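Local coordinates for protein bacterial regulatory proteins, TetR family (Nitrosomonas europaea, PDB 3NI7) that probably binds DNA as a dimeric, all-helical transcriptional regulator of the TetR family, at residues A[56-59]-A[60-63]; A[129-132]-A[133-137]; A[104-107]-A[108-111]; A[37-40]-A[41-45]. All blocks are in the same frame, centred on the assembly; numbering follows the deposited sequence.

Contact 1: residues A[56-59]-A[60-63]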
loop_
_atom_site.group_PDB
_atom_site.type_symbol
_atom_site.label_atom_id
_atom_site.label_comp_id
_atom_site.label_asym_id
_atom_site.label_seq_id
_atom_site.Cartn_x
_atom_site.Cartn_y
_atom_site.Cartn_z
ATOM N N ASP A 56 -15.392 5.352 -9.367
ATOM C CA ASP A 56 -16.306 5.068 -8.273
ATOM C C ASP A 56 -17.255 3.923 -8.595
ATOM O O ASP A 56 -17.249 2.912 -7.860
ATOM C CB ASP A 56 -17.118 6.298 -7.882
ATOM C CG ASP A 56 -16.608 6.920 -6.626
ATOM O OD1 ASP A 56 -15.840 6.201 -5.933
ATOM O OD2 ASP A 56 -16.971 8.102 -6.313
ATOM N N ALA A 57 -18.046 4.079 -9.680
ATOM C CA ALA A 57 -19.023 3.036 -10.052
ATOM C C ALA A 57 -18.370 1.631 -10.240
ATOM O O ALA A 57 -18.961 0.588 -9.894
ATOM C CB ALA A 57 -19.743 3.414 -11.230
ATOM N N TRP A 58 -17.141 1.620 -10.746
ATOM C CA TRP A 58 -16.443 0.374 -10.973
ATOM C C TRP A 58 -16.150 -0.337 -9.631
ATOM O O TRP A 58 -16.365 -1.555 -9.464
ATOM C CB TRP A 58 -15.117 0.649 -11.699
ATOM C CG TRP A 58 -14.399 -0.565 -12.155
ATOM C CD1 TRP A 58 -13.153 -0.933 -11.826
ATOM C CD2 TRP A 58 -14.894 -1.563 -13.044
ATOM N NE1 TRP A 58 -12.816 -2.104 -12.466
ATOM C CE2 TRP A 58 -13.886 -2.508 -13.209
ATOM C CE3 TRP A 58 -16.099 -1.734 -13.729
ATOM C CZ2 TRP A 58 -14.034 -3.604 -13.998
ATOM C CZ3 TRP A 58 -16.254 -2.821 -14.516
ATOM C CH2 TRP A 58 -15.233 -3.752 -14.646
ATOM N N PHE A 59 -15.618 0.438 -8.695
ATOM C CA PHE A 59 -15.299 -0.092 -7.390
ATOM C C PHE A 59 -16.565 -0.360 -6.581
ATOM O O PHE A 59 -16.592 -1.250 -5.773
ATOM C CB PHE A 59 -14.334 0.833 -6.682
ATOM C CG PHE A 59 -12.948 0.740 -7.224
ATOM C CD1 PHE A 59 -12.513 1.540 -8.240
ATOM C CD2 PHE A 59 -12.080 -0.167 -6.733
ATOM C CE1 PHE A 59 -11.206 1.432 -8.751
ATOM C CE2 PHE A 59 -10.792 -0.275 -7.251
ATOM C CZ PHE A 59 -10.376 0.542 -8.270
ATOM N N ASP A 60 -17.646 0.348 -6.836
ATOM C CA ASP A 60 -18.890 -0.013 -6.172
ATOM C C ASP A 60 -19.440 -1.292 -6.719
ATOM O O ASP A 60 -20.138 -2.032 -6.024
ATOM C CB ASP A 60 -19.905 1.085 -6.302
ATOM C CG ASP A 60 -19.737 2.104 -5.238
ATOM O OD1 ASP A 60 -19.236 1.699 -4.125
ATOM O OD2 ASP A 60 -20.091 3.283 -5.476
ATOM N N ARG A 61 -19.149 -1.563 -7.976
ATOM C CA ARG A 61 -19.676 -2.781 -8.543
ATOM C C ARG A 61 -19.054 -3.979 -7.813
ATOM O O ARG A 61 -19.758 -4.931 -7.451
ATOM C CB ARG A 61 -19.442 -2.838 -10.054
ATOM C CG ARG A 61 -20.056 -4.059 -10.653
ATOM C CD ARG A 61 -19.921 -4.053 -12.100
ATOM N NE ARG A 61 -20.753 -3.033 -12.654
ATOM C CZ ARG A 61 -20.945 -2.870 -13.950
ATOM N NH1 ARG A 61 -20.335 -3.680 -14.811
ATOM N NH2 ARG A 61 -21.736 -1.855 -14.382
ATOM N N ALA A 62 -17.739 -3.926 -7.589
ATOM C CA ALA A 62 -17.035 -4.959 -6.788
ATOM C C ALA A 62 -17.646 -5.065 -5.381
ATOM O O ALA A 62 -18.190 -6.105 -4.997
ATOM C CB ALA A 62 -15.575 -4.616 -6.684
ATOM N N ASP A 63 -17.757 -3.940 -4.703
ATOM C CA ASP A 63 -18.233 -3.968 -3.340
ATOM C C ASP A 63 -19.585 -4.672 -3.291
ATOM O O ASP A 63 -19.887 -5.348 -2.308
ATOM C CB ASP A 63 -18.356 -2.549 -2.782
ATOM C CG ASP A 63 -17.015 -1.859 -2.644
ATOM O OD1 ASP A 63 -15.978 -2.518 -2.873
ATOM O OD2 ASP A 63 -16.994 -0.657 -2.307
#
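Asp60 N donates to Asp56 O, 2.8 Å away and almost head-on to the carbonyl, one turn back along helix 51-69. Farther on, Asp63 N donates to Phe59 O over 3.1 Å in a bond bent little from straight. Between them, Arg61 N bonds Ala57 O at 2.9 Å and makes a second, weak bond to Trp58 O, which also takes a weak bond from Ala62 N, so this carbonyl accepts two weak bonds.

The carboxylates of Asp60 and Asp63 both form salt bridges with Arg124, and Asp63 OD1 also accepts from Trp91 NE1, whereas Arg61 pairs with Asp14. Asp56 OD1 stands 5.2 Å from Asp60 OD2; their like charges are probably eased by Arg124, to which Asp56 adds a long, weak pairing.

On the packing side, CZ3 of Trp58 comes within 4.2 Å of Arg61 NH1, the indole and guanidinium planes inclined at 51°. With CG anti to the backbone N in both residues (chi1 -172° and -177°), the two long side chains leave the helix in a similar sense and can meet beyond the backbone. CD1 of Trp58 also sits above one face of the Phe59 ring, toward its rim.

This part of the helix packs against helices 7-22, 80-96 and 99-108, with its carboxylates bridged to helix 115-135: Trp58 touches Val13 and Val17 of helix 7-22, while Phe59 and Ala62 pack on Trp91 of helix 80-96.

Contact 2: residues A[129-132]-A[133-137]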
loop_
_atom_site.group_PDB
_atom_site.type_symbol
_atom_site.label_atom_id
_atom_site.label_comp_id
_atom_site.label_asym_id
_atom_site.label_seq_id
_atom_site.Cartn_x
_atom_site.Cartn_y
_atom_site.Cartn_z
ATOM N N VAL A 129 -12.193 -2.247 4.493
ATOM C CA VAL A 129 -11.500 -3.055 5.442
ATOM C C VAL A 129 -12.355 -3.301 6.656
ATOM O O VAL A 129 -12.340 -4.406 7.212
ATOM C CB VAL A 129 -10.153 -2.400 5.833
ATOM C CG1 VAL A 129 -9.627 -2.889 7.228
ATOM C CG2 VAL A 129 -9.123 -2.668 4.709
ATOM N N GLN A 130 -13.068 -2.289 7.121
ATOM C CA GLN A 130 -13.789 -2.461 8.387
ATOM C C GLN A 130 -15.053 -3.243 8.161
ATOM O O GLN A 130 -15.528 -3.959 9.042
ATOM C CB GLN A 130 -14.082 -1.136 9.003
ATOM C CG GLN A 130 -12.817 -0.479 9.475
ATOM C CD GLN A 130 -13.039 0.898 9.930
ATOM O OE1 GLN A 130 -14.142 1.433 9.790
ATOM N NE2 GLN A 130 -12.003 1.501 10.499
ATOM N N TRP A 131 -15.536 -3.133 6.932
ATOM C CA TRP A 131 -16.720 -3.809 6.472
ATOM C C TRP A 131 -16.416 -5.290 6.319
ATOM O O TRP A 131 -17.233 -6.133 6.670
ATOM C CB TRP A 131 -17.161 -3.231 5.105
ATOM C CG TRP A 131 -18.394 -3.866 4.640
ATOM C CD1 TRP A 131 -19.624 -3.454 4.894
ATOM C CD2 TRP A 131 -18.527 -5.092 3.921
ATOM N NE1 TRP A 131 -20.540 -4.317 4.380
ATOM C CE2 TRP A 131 -19.875 -5.346 3.781
ATOM C CE3 TRP A 131 -17.629 -6.005 3.395
ATOM C CZ2 TRP A 131 -20.362 -6.452 3.108
ATOM C CZ3 TRP A 131 -18.121 -7.107 2.724
ATOM C CH2 TRP A 131 -19.471 -7.318 2.597
ATOM N N VAL A 132 -15.270 -5.619 5.755
ATOM C CA VAL A 132 -14.980 -7.032 5.561
ATOM C C VAL A 132 -14.826 -7.715 6.944
ATOM O O VAL A 132 -15.303 -8.836 7.174
ATOM C CB VAL A 132 -13.675 -7.283 4.729
ATOM C CG1 VAL A 132 -13.512 -8.730 4.515
ATOM C CG2 VAL A 132 -13.729 -6.601 3.413
ATOM N N ARG A 133 -14.167 -6.988 7.840
ATOM C CA ARG A 133 -13.804 -7.489 9.167
ATOM C C ARG A 133 -15.111 -7.816 9.923
ATOM O O ARG A 133 -15.298 -8.940 10.444
ATOM C CB ARG A 133 -12.938 -6.424 9.859
ATOM C CG ARG A 133 -12.172 -6.832 11.117
ATOM C CD ARG A 133 -11.651 -5.533 11.915
ATOM N NE ARG A 133 -10.532 -5.796 12.840
ATOM C CZ ARG A 133 -10.298 -5.143 13.974
ATOM N NH1 ARG A 133 -11.069 -4.097 14.353
ATOM N NH2 ARG A 133 -9.255 -5.512 14.723
ATOM N N GLU A 134 -16.026 -6.857 9.915
ATOM C CA GLU A 134 -17.322 -7.052 10.547
ATOM C C GLU A 134 -18.119 -8.130 9.827
ATOM O O GLU A 134 -18.861 -8.882 10.469
ATOM C CB GLU A 134 -18.148 -5.752 10.527
ATOM C CG GLU A 134 -18.168 -4.971 11.787
ATOM C CD GLU A 134 -19.536 -4.420 12.062
ATOM O OE1 GLU A 134 -20.309 -4.985 12.866
ATOM O OE2 GLU A 134 -19.857 -3.406 11.451
ATOM N N ALA A 135 -17.981 -8.173 8.495
ATOM C CA ALA A 135 -18.752 -9.084 7.637
ATOM C C ALA A 135 -18.457 -10.534 7.953
ATOM O O ALA A 135 -19.296 -11.400 7.710
ATOM C CB ALA A 135 -18.434 -8.837 6.220
ATOM N N ALA A 136 -17.271 -10.777 8.516
ATOM C CA ALA A 136 -16.860 -12.068 8.982
ATOM C C ALA A 136 -17.439 -12.596 10.334
ATOM O O ALA A 136 -17.011 -13.663 10.749
ATOM C CB ALA A 136 -15.378 -12.131 8.976
ATOM N N GLN A 137 -18.395 -11.914 10.995
ATOM C CA GLN A 137 -19.119 -12.489 12.168
ATOM C C GLN A 137 -20.690 -12.724 12.080
ATOM O O GLN A 137 -21.363 -12.195 11.165
ATOM C CB GLN A 137 -18.749 -11.644 13.376
#
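Trp131 and Ala135 make an i to i+4 CH-pi contact in the final turn of helix 115-135, in what is probably the C-terminal regulatory domain, as in other TetR-family proteins. CB of Ala135 rests over one face of the indole, 4.0 Å from the centroid of the six-membered ring and 13° off its normal. The tryptophan's chi1 of -178° sends the ring along the helix toward the later residue, where the methyl group lies below it.

The backbone bonds run in step until the helix gives out. Glu134 N donates to Gln130 O over 3.1 Å, and Ala135 N to Trp131 O over 2.8 Å; the next bond, from Ala136 N to Val132 O, is weak, just where Ala136 leaves helical geometry.

The polar ends look outward to other partners. Arg133, extended from CG to NE, gives NH2 to Leu147 O, and Gln130 NE2 bonds Glu149 of the same chain, with a weak bond to Ser150 of the second subunit.

Apolar packing ties this turn to two helices, Trp131 and Val132 meeting Met66 of helix 51-69 as well as Leu87 of helix 80-96. At the indole's edge, in its plane, lies CG2 of Val132.

Contact 3: residues A[104-107]-A[108-111]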
loop_
_atom_site.group_PDB
_atom_site.type_symbol
_atom_site.label_atom_id
_atom_site.label_comp_id
_atom_site.label_asym_id
_atom_site.label_seq_id
_atom_site.Cartn_x
_atom_site.Cartn_y
_atom_site.Cartn_z
ATOM N N GLN A 104 -4.849 0.637 -14.497
ATOM C CA GLN A 104 -4.652 1.954 -15.073
ATOM C C GLN A 104 -5.391 3.014 -14.265
ATOM O O GLN A 104 -4.842 4.077 -13.969
ATOM C CB GLN A 104 -5.090 1.946 -16.530
ATOM C CG GLN A 104 -4.077 1.207 -17.420
ATOM C CD GLN A 104 -4.499 1.128 -18.903
ATOM O OE1 GLN A 104 -5.669 0.898 -19.216
ATOM N NE2 GLN A 104 -3.540 1.329 -19.811
HETATM N N MSE A 105 -6.616 2.699 -13.871
HETATM C CA MSE A 105 -7.397 3.599 -13.028
HETATM C C MSE A 105 -6.668 4.039 -11.752
HETATM O O MSE A 105 -6.762 5.219 -11.344
HETATM C CB MSE A 105 -8.705 2.933 -12.595
HETATM C CG MSE A 105 -9.749 2.819 -13.692
HETATM SE SE MSE A 105 -11.339 1.763 -13.161
HETATM C CE MSE A 105 -12.522 2.342 -14.621
ATOM N N ILE A 106 -5.954 3.085 -11.142
ATOM C CA ILE A 106 -5.274 3.304 -9.885
ATOM C C ILE A 106 -3.953 4.029 -10.137
ATOM O O ILE A 106 -3.682 5.046 -9.504
ATOM C CB ILE A 106 -5.048 1.991 -9.113
ATOM C CG1 ILE A 106 -6.387 1.400 -8.659
ATOM C CG2 ILE A 106 -4.184 2.217 -7.911
ATOM C CD1 ILE A 106 -7.278 2.381 -7.914
HETATM N N MSE A 107 -3.139 3.542 -11.072
HETATM C CA MSE A 107 -1.903 4.266 -11.426
HETATM C C MSE A 107 -2.244 5.711 -11.704
HETATM O O MSE A 107 -1.492 6.602 -11.349
HETATM C CB MSE A 107 -1.178 3.682 -12.658
HETATM C CG MSE A 107 -0.572 2.274 -12.483
HETATM SE SE MSE A 107 -0.025 1.987 -10.557
HETATM C CE MSE A 107 1.048 0.272 -10.605
ATOM N N SER A 108 -3.434 5.895 -12.248
ATOM C CA SER A 108 -3.913 7.172 -12.703
ATOM C C SER A 108 -3.882 8.218 -11.627
ATOM O O SER A 108 -3.392 9.304 -11.845
ATOM C CB SER A 108 -5.356 7.000 -13.109
ATOM O OG SER A 108 -5.851 8.237 -13.573
ATOM N N LYS A 109 -4.462 7.906 -10.489
ATOM C CA LYS A 109 -4.476 8.843 -9.407
ATOM C C LYS A 109 -3.193 8.693 -8.659
ATOM O O LYS A 109 -3.189 8.197 -7.557
ATOM C CB LYS A 109 -5.602 8.503 -8.467
ATOM C CG LYS A 109 -6.419 7.349 -8.912
ATOM C CD LYS A 109 -7.625 7.263 -8.033
ATOM C CE LYS A 109 -8.187 5.881 -7.948
ATOM N NZ LYS A 109 -9.396 5.868 -7.097
ATOM N N LEU A 110 -2.087 9.114 -9.243
ATOM C CA LEU A 110 -0.816 8.927 -8.567
ATOM C C LEU A 110 0.073 10.167 -8.580
ATOM O O LEU A 110 -0.060 11.034 -9.430
ATOM C CB LEU A 110 -0.104 7.683 -9.115
ATOM C CG LEU A 110 1.376 7.726 -9.482
ATOM C CD1 LEU A 110 1.604 6.983 -10.781
ATOM C CD2 LEU A 110 1.858 9.149 -9.612
ATOM N N GLU A 111 0.978 10.253 -7.619
ATOM C CA GLU A 111 1.823 11.414 -7.504
ATOM C C GLU A 111 0.853 12.534 -7.352
ATOM O O GLU A 111 1.018 13.587 -7.930
ATOM C CB GLU A 111 2.638 11.621 -8.762
#
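Ile106 and Lys109 meet where helix 99-108 runs out: Lys109 N makes a weak bond to Ile106 O at 3.1 Å, three residues back instead of four, and Lys109 is then the centre of an inverse gamma turn (phi -85°, psi 71°) with a weak bond from Leu110 N to Ser108 O.

The side chains follow this change of course. Lys109 folds back along the helix end, and its chain, extended beyond CG, passes beside the last carbonyls, with CG 3.3 Å from Met105 O. Farther out, its CE lies 3.6 Å from CD1 of Ile106, a contact between the aliphatic part of the lysine and the tip of the isoleucine. The ammonium NZ is a little more distant, 4.2 Å from the same methyl. Ile106 presents this branch because CG1 stands anti to its carbonyl carbon (chi1 -67°) and the chain bends again at chi2. A glycine in place of Lys109 would probably leave Ile106 CD1 without its methylene neighbour and, lacking a CB, let the turn flex more.

Around this end, Lys109 also touches Ile55 of helix 51-69, and Ile106 is packed against Phe161 of helix 149-164. The selenomethionine Met107 turns to Met164 of that same helix, while Leu110 packs on Arg165 of the second subunit. The arrangement is a helix C-terminus unwinding through an inverse gamma turn into the loop before helix 115-135, close to the dimer partner.

Contact 4: residues A[37-40]-A[41-45]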
loop_
_atom_site.group_PDB
_atom_site.type_symbol
_atom_site.label_atom_id
_atom_site.label_comp_id
_atom_site.label_asym_id
_atom_site.label_seq_id
_atom_site.Cartn_x
_atom_site.Cartn_y
_atom_site.Cartn_z
ATOM N N LEU A 37 -22.315 4.029 -27.417
ATOM C CA LEU A 37 -23.616 3.528 -27.061
ATOM C C LEU A 37 -24.697 4.013 -27.962
ATOM O O LEU A 37 -25.881 3.695 -27.703
ATOM C CB LEU A 37 -23.946 4.012 -25.685
ATOM C CG LEU A 37 -23.511 3.069 -24.604
ATOM C CD1 LEU A 37 -23.194 3.887 -23.400
ATOM C CD2 LEU A 37 -24.668 2.096 -24.398
ATOM N N ALA A 38 -24.312 4.832 -28.965
ATOM C CA ALA A 38 -25.242 5.497 -29.878
ATOM C C ALA A 38 -26.234 6.365 -29.086
ATOM O O ALA A 38 -27.430 6.341 -29.374
ATOM C CB ALA A 38 -25.984 4.476 -30.729
ATOM N N VAL A 39 -25.747 7.118 -28.095
ATOM C CA VAL A 39 -26.566 8.159 -27.425
ATOM C C VAL A 39 -25.809 9.485 -27.330
ATOM O O VAL A 39 -24.611 9.551 -27.647
ATOM C CB VAL A 39 -26.962 7.760 -25.999
ATOM C CG1 VAL A 39 -27.766 6.477 -26.012
ATOM C CG2 VAL A 39 -25.715 7.660 -25.100
ATOM N N SER A 40 -26.510 10.535 -26.888
ATOM C CA SER A 40 -25.942 11.889 -26.806
ATOM C C SER A 40 -25.133 12.105 -25.540
ATOM O O SER A 40 -25.521 11.656 -24.471
ATOM C CB SER A 40 -27.063 12.871 -26.739
ATOM O OG SER A 40 -27.790 12.545 -25.588
ATOM N N LEU A 41 -24.052 12.861 -25.644
ATOM C CA LEU A 41 -23.261 13.213 -24.481
ATOM C C LEU A 41 -24.146 13.808 -23.370
ATOM O O LEU A 41 -23.924 13.632 -22.195
ATOM C CB LEU A 41 -22.176 14.185 -24.899
ATOM C CG LEU A 41 -21.089 14.508 -23.889
ATOM C CD1 LEU A 41 -20.579 13.266 -23.119
ATOM C CD2 LEU A 41 -19.930 15.210 -24.595
ATOM N N ASP A 42 -25.193 14.505 -23.745
ATOM C CA ASP A 42 -26.115 15.035 -22.734
ATOM C C ASP A 42 -26.732 13.887 -21.931
ATOM O O ASP A 42 -27.059 14.050 -20.757
ATOM C CB ASP A 42 -27.204 15.898 -23.376
ATOM C CG ASP A 42 -26.660 17.233 -23.871
ATOM O OD1 ASP A 42 -27.449 18.186 -24.276
ATOM O OD2 ASP A 42 -25.407 17.326 -23.814
ATOM N N GLU A 43 -26.923 12.747 -22.577
ATOM C CA GLU A 43 -27.516 11.614 -21.904
ATOM C C GLU A 43 -26.528 10.988 -20.938
ATOM O O GLU A 43 -26.871 10.619 -19.830
ATOM C CB GLU A 43 -27.984 10.560 -22.893
ATOM C CG GLU A 43 -29.505 10.480 -23.051
ATOM C CD GLU A 43 -29.943 9.359 -24.042
ATOM O OE1 GLU A 43 -29.841 9.543 -25.300
ATOM O OE2 GLU A 43 -30.383 8.290 -23.529
ATOM N N ILE A 44 -25.294 10.858 -21.364
ATOM C CA ILE A 44 -24.274 10.295 -20.485
ATOM C C ILE A 44 -24.073 11.142 -19.231
ATOM O O ILE A 44 -23.942 10.616 -18.126
ATOM C CB ILE A 44 -22.931 10.180 -21.192
ATOM C CG1 ILE A 44 -23.034 9.200 -22.353
ATOM C CG2 ILE A 44 -21.897 9.679 -20.235
ATOM C CD1 ILE A 44 -23.948 8.014 -22.061
ATOM N N ARG A 45 -24.091 12.460 -19.394
ATOM C CA ARG A 45 -23.724 13.312 -18.312
ATOM C C ARG A 45 -24.832 13.376 -17.272
ATOM O O ARG A 45 -24.569 13.797 -16.162
ATOM C CB ARG A 45 -23.294 14.679 -18.821
ATOM C CG ARG A 45 -21.927 14.688 -19.486
ATOM C CD ARG A 45 -21.359 16.084 -19.784
ATOM N NE ARG A 45 -21.405 16.999 -18.627
ATOM C CZ ARG A 45 -20.381 17.310 -17.824
ATOM N NH1 ARG A 45 -19.164 16.788 -18.016
ATOM N NH2 ARG A 45 -20.576 18.135 -16.788
#
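Ser40 and Glu43 carry the polar part of this contact, the start of helix 41-47. Ser40 stands at the N-cap, and its OG accepts from Glu43 N at 3.1 Å. A chi1 of 60° places OG between the backbone N and the carbonyl carbon, swung over the first turn to meet that amide. The carbonyl of Ser40 takes two bonds: Ile44 N, 3.2 Å from Ser40 O, approaches in the carbonyl plane, whereas Glu43 N comes from above it. Glu43 N thus divides its hydrogen between the carbonyl and the hydroxyl of one residue.

Val39 and Leu37 make the apolar contacts, both to Ile44. CG2 of Val39 touches CD1 of Ile44 at 3.5 Å, the two side chains crossing at about a right angle, and Leu37 CD1 reaches the same methyl from farther off, 4.4 Å away. The Glu43 carboxylate lies beside CB and CG1 of Val39, with OE1 3.5 Å from Val39 CB. An alanine in place of Glu43 is likely to bare the CB and CG1 side of Val39, where the carboxylate now lies.

Beyond the two segments, Ile44 continues inward to Ala34 of helix 30-36 and Ile12 of helix 7-22, while Leu41 packs on Leu30 and Tyr31.

Two residues before the cap, Ala38, the first residue past helix 30-36, closes that helix in a Schellman motif with positive phi. A Schellman ending followed by a serine N-cap forms the tight turn of the predicted helix-turn-helix, whose second helix, 41-47, would be the recognition helix, as in TetR relatives.

In the fold
All four contacts are local and follow one another along the chain, none nesting or crossing. Contact 4 comes first, making the turn between helices 30-36 and 41-47 in the predicted DNA-binding part. Contact 1 lies within helix 51-69, which runs from that region toward the rest of the chain, its centre about 21 Å from that of contact 4. Contact 3 ends helix 99-108, and contact 2 ends helix 115-135. Contacts 1 and 3 touch directly, Trp58 against Met105 and Phe59 against Ile106, joining their helices. Contact 2, about 38 Å from contact 4 between centres, lies across the chain's centre from contacts 3 and 4.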